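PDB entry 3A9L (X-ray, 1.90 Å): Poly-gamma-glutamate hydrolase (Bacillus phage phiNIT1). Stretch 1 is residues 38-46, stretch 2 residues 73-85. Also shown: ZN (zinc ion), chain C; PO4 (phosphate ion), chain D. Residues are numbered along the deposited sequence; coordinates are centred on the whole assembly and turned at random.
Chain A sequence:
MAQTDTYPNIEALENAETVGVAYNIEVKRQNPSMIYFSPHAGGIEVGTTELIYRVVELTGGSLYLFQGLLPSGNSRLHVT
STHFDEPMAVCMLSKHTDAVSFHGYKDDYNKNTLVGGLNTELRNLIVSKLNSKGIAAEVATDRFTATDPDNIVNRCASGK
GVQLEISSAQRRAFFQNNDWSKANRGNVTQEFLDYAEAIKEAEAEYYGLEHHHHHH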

# COMPACT_ATOMS: atom_id res chain seq x y z
N SER A 38 8.51 -7.65 3.60
CA SER A 38 8.47 -8.81 4.46
C SER A 38 7.11 -9.55 4.32
O SER A 38 6.05 -8.92 4.27
CB SER A 38 8.76 -8.44 5.91
OG SER A 38 8.55 -9.58 6.73
N PRO A 39 7.15 -10.89 4.21
CA PRO A 39 5.91 -11.66 4.25
C PRO A 39 5.44 -11.94 5.69
O PRO A 39 4.33 -12.45 5.90
CB PRO A 39 6.28 -12.97 3.55
CG PRO A 39 7.75 -13.15 3.77
CD PRO A 39 8.33 -11.72 3.84
N HIS A 40 6.33 -11.64 6.63
CA HIS A 40 6.17 -11.94 8.07
C HIS A 40 6.23 -10.67 8.95
O HIS A 40 6.91 -10.62 10.01
CB HIS A 40 7.16 -13.05 8.50
CG HIS A 40 7.16 -14.25 7.58
ND1 HIS A 40 8.26 -15.04 7.36
CD2 HIS A 40 6.17 -14.77 6.80
CE1 HIS A 40 7.98 -15.98 6.48
NE2 HIS A 40 6.72 -15.83 6.12
N ALA A 41 5.51 -9.63 8.50
CA ALA A 41 5.53 -8.33 9.19
C ALA A 41 4.45 -8.19 10.29
O ALA A 41 3.76 -9.15 10.61
CB ALA A 41 5.43 -7.19 8.18
N GLY A 42 4.35 -6.99 10.86
CA GLY A 42 3.47 -6.75 12.02
C GLY A 42 3.98 -7.62 13.14
O GLY A 42 5.18 -7.67 13.37
N GLY A 43 3.05 -8.30 13.81
CA GLY A 43 3.33 -9.25 14.90
C GLY A 43 3.92 -10.63 14.57
O GLY A 43 4.42 -11.31 15.46
N ILE A 44 3.88 -11.07 13.30
CA ILE A 44 4.46 -12.39 12.94
C ILE A 44 5.98 -12.46 13.27
O ILE A 44 6.43 -13.37 14.02
CB ILE A 44 4.20 -12.79 11.45
CG1 ILE A 44 2.75 -12.50 11.03
CG2 ILE A 44 4.57 -14.27 11.20
CD1 ILE A 44 2.53 -12.40 9.52
N GLU A 45 6.76 -11.53 12.73
CA GLU A 45 8.15 -11.36 13.12
C GLU A 45 8.43 -9.91 13.49
O GLU A 45 8.71 -9.08 12.59
CB GLU A 45 9.10 -11.83 12.03
CG GLU A 45 9.21 -13.36 12.04
CD GLU A 45 9.52 -13.96 10.70
OE1 GLU A 45 10.14 -13.29 9.85
OE2 GLU A 45 9.18 -15.16 10.51
N VAL A 46 8.34 -9.63 14.79
CA VAL A 46 8.29 -8.24 15.30
C VAL A 46 9.53 -7.46 14.99
O VAL A 46 10.65 -7.95 15.20
CB VAL A 46 7.92 -8.17 16.80
CG1 VAL A 46 7.99 -6.74 17.34
CG2 VAL A 46 6.50 -8.72 17.01
N GLY A 73 -0.05 -14.71 19.07
CA GLY A 73 -0.24 -15.90 18.25
C GLY A 73 -0.33 -15.65 16.76
O GLY A 73 -1.08 -16.33 16.03
N ASN A 74 0.43 -14.67 16.30
CA ASN A 74 0.56 -14.36 14.87
C ASN A 74 1.39 -15.41 14.14
O ASN A 74 1.49 -15.40 12.91
CB ASN A 74 1.16 -12.97 14.66
CG ASN A 74 0.16 -11.85 14.93
OD1 ASN A 74 -0.64 -11.49 14.08
ND2 ASN A 74 0.23 -11.29 16.14
N SER A 75 2.00 -16.35 14.89
CA SER A 75 2.79 -17.39 14.24
C SER A 75 1.94 -18.26 13.33
O SER A 75 2.46 -18.88 12.41
CB SER A 75 3.53 -18.27 15.24
OG SER A 75 2.59 -18.82 16.12
N ARG A 76 0.64 -18.31 13.59
CA ARG A 76 -0.29 -19.06 12.73
C ARG A 76 -0.47 -18.39 11.37
O ARG A 76 -0.96 -19.00 10.42
CB ARG A 76 -1.65 -19.30 13.43
CG ARG A 76 -2.64 -18.17 13.45
CD ARG A 76 -4.02 -18.69 13.90
NE ARG A 76 -5.07 -17.67 13.73
CZ ARG A 76 -5.53 -16.88 14.71
NH1 ARG A 76 -5.04 -16.97 15.95
NH2 ARG A 76 -6.50 -16.00 14.45
N LEU A 77 -0.07 -17.12 11.29
CA LEU A 77 -0.16 -16.38 10.05
C LEU A 77 1.14 -16.52 9.24
O LEU A 77 1.32 -15.90 8.17
CB LEU A 77 -0.47 -14.92 10.36
CG LEU A 77 -1.70 -14.65 11.22
CD1 LEU A 77 -1.66 -13.22 11.70
CD2 LEU A 77 -3.00 -14.95 10.45
N HIS A 78 2.05 -17.36 9.75
CA HIS A 78 3.35 -17.56 9.12
C HIS A 78 3.25 -18.55 7.98
O HIS A 78 2.92 -19.72 8.20
CB HIS A 78 4.41 -17.98 10.15
CG HIS A 78 5.77 -18.22 9.56
ND1 HIS A 78 6.17 -19.46 9.10
CD2 HIS A 78 6.82 -17.39 9.37
CE1 HIS A 78 7.41 -19.37 8.64
NE2 HIS A 78 7.83 -18.13 8.80
N VAL A 79 3.54 -18.07 6.77
CA VAL A 79 3.73 -18.93 5.62
C VAL A 79 5.17 -18.75 5.15
O VAL A 79 5.58 -17.69 4.67
CB VAL A 79 2.64 -18.71 4.53
CG1 VAL A 79 2.97 -19.45 3.26
CG2 VAL A 79 1.25 -19.21 5.06
N THR A 80 5.96 -19.80 5.33
CA THR A 80 7.35 -19.76 4.95
C THR A 80 7.57 -19.15 3.54
O THR A 80 6.73 -19.33 2.65
CB THR A 80 7.95 -21.16 5.04
OG1 THR A 80 9.37 -21.06 5.23
CG2 THR A 80 7.59 -21.99 3.81
N SER A 81 8.69 -18.45 3.36
CA SER A 81 8.99 -17.73 2.09
C SER A 81 9.00 -18.56 0.81
O SER A 81 8.63 -18.07 -0.27
CB SER A 81 10.33 -16.97 2.18
OG SER A 81 10.49 -16.34 3.43
N THR A 82 9.44 -19.82 0.90
CA THR A 82 9.36 -20.69 -0.27
C THR A 82 7.90 -21.02 -0.71
O THR A 82 7.71 -21.55 -1.78
CB THR A 82 10.05 -22.03 -0.03
OG1 THR A 82 9.42 -22.66 1.09
CG2 THR A 82 11.56 -21.85 0.23
N HIS A 83 6.91 -20.73 0.15
CA HIS A 83 5.49 -21.11 -0.08
C HIS A 83 4.61 -19.88 -0.18
O HIS A 83 3.39 -19.96 -0.38
CB HIS A 83 4.99 -22.01 1.06
CG HIS A 83 5.65 -23.35 1.11
ND1 HIS A 83 5.23 -24.36 1.94
CD2 HIS A 83 6.69 -23.85 0.40
CE1 HIS A 83 5.98 -25.42 1.75
NE2 HIS A 83 6.88 -25.14 0.82
N PHE A 84 5.26 -18.73 -0.05
CA PHE A 84 4.53 -17.49 0.15
C PHE A 84 4.17 -16.99 -1.21
O PHE A 84 5.02 -16.69 -2.05
CB PHE A 84 5.33 -16.47 0.94
CG PHE A 84 4.56 -15.20 1.23
CD1 PHE A 84 4.57 -14.16 0.32
CD2 PHE A 84 3.85 -15.05 2.41
CE1 PHE A 84 3.88 -12.99 0.57
CE2 PHE A 84 3.15 -13.89 2.67
CZ PHE A 84 3.18 -12.86 1.77
N ASP A 85 2.87 -16.91 -1.40
CA ASP A 85 2.33 -16.72 -2.73
C ASP A 85 1.24 -15.63 -2.78
O ASP A 85 0.45 -15.61 -3.70
CB ASP A 85 1.83 -18.07 -3.30
CG ASP A 85 0.52 -18.55 -2.67
OD1 ASP A 85 0.25 -18.22 -1.51
OD2 ASP A 85 -0.23 -19.30 -3.33
ZN ZN C . 10.25 -14.99 8.28
P PO4 D . 10.90 -18.18 6.94
O1 PO4 D . 10.31 -19.58 6.99
O2 PO4 D . 12.41 -18.19 7.06
O3 PO4 D . 10.52 -17.65 5.58
O4 PO4 D . 10.33 -17.33 8.04
O HOH W 1 3.09 -15.23 6.16
O HOH W 2 12.05 -15.84 9.38

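The two stretches are joined by one direct hydrogen bond and, beyond it, by a zinc ion and a phosphate held between them. Zinc is bound by His40 ND1 (2.2 Å) and by both carboxylate oxygens of Glu45, OE1 at 2.3 Å and OE2 at 2.5 Å; phosphate O4 (2.4 Å to ZN), water 2 and an atom from elsewhere in the structure complete its shell. Stretch 2 grips the phosphate: His78 NE2 donates to O4 (2.7 Å, nearly linear), Thr80 OG1 to O1 (2.5 Å, very short), and Ser81 N and OG both to O3 (3.0 and 2.5 Å). O4 thus links His78 to the metal.

With ND1 on zinc, the other ring nitrogen of His40 is free to donate: NE2 bonds Val79 O at 2.6 Å, fixing the ring at both nitrogens. His78 NE2 lies over one face of this ring, 3.2 Å from His40 CE1, but the planes meet obliquely at 44°. His40 ND1 and His78 NE2, 3.4 Å apart, share no hydrogen, since one is committed to zinc and the other to phosphate.

Before the metal site, Pro39 sets CB over the face of Phe84, 3.3 Å from the ring centroid, a CH-pi contact. Water 1 ties the backbones together, donating to Pro39 O (3.1 Å) and Leu77 O (2.8 Å) and accepting from Val79 N (2.9 Å).

After it, a type II' turn from Ala41 to Ile44 reverses stretch 1, and Glu45 N bonds back to His40 O (2.9 Å), bringing the two zinc ligands together. The turn meets the 3-10 segment 74-77, where Asn74 CB lies 3.6 Å from Ile44 N. Gly43 leaves room here: an ideal CB would sit 2.6 Å from Asn74 ND2, a clash. Ile44 CD1 packs on Leu77 CB at 4.0 Å, while its CG2 reaches His78 CB at 3.9 Å.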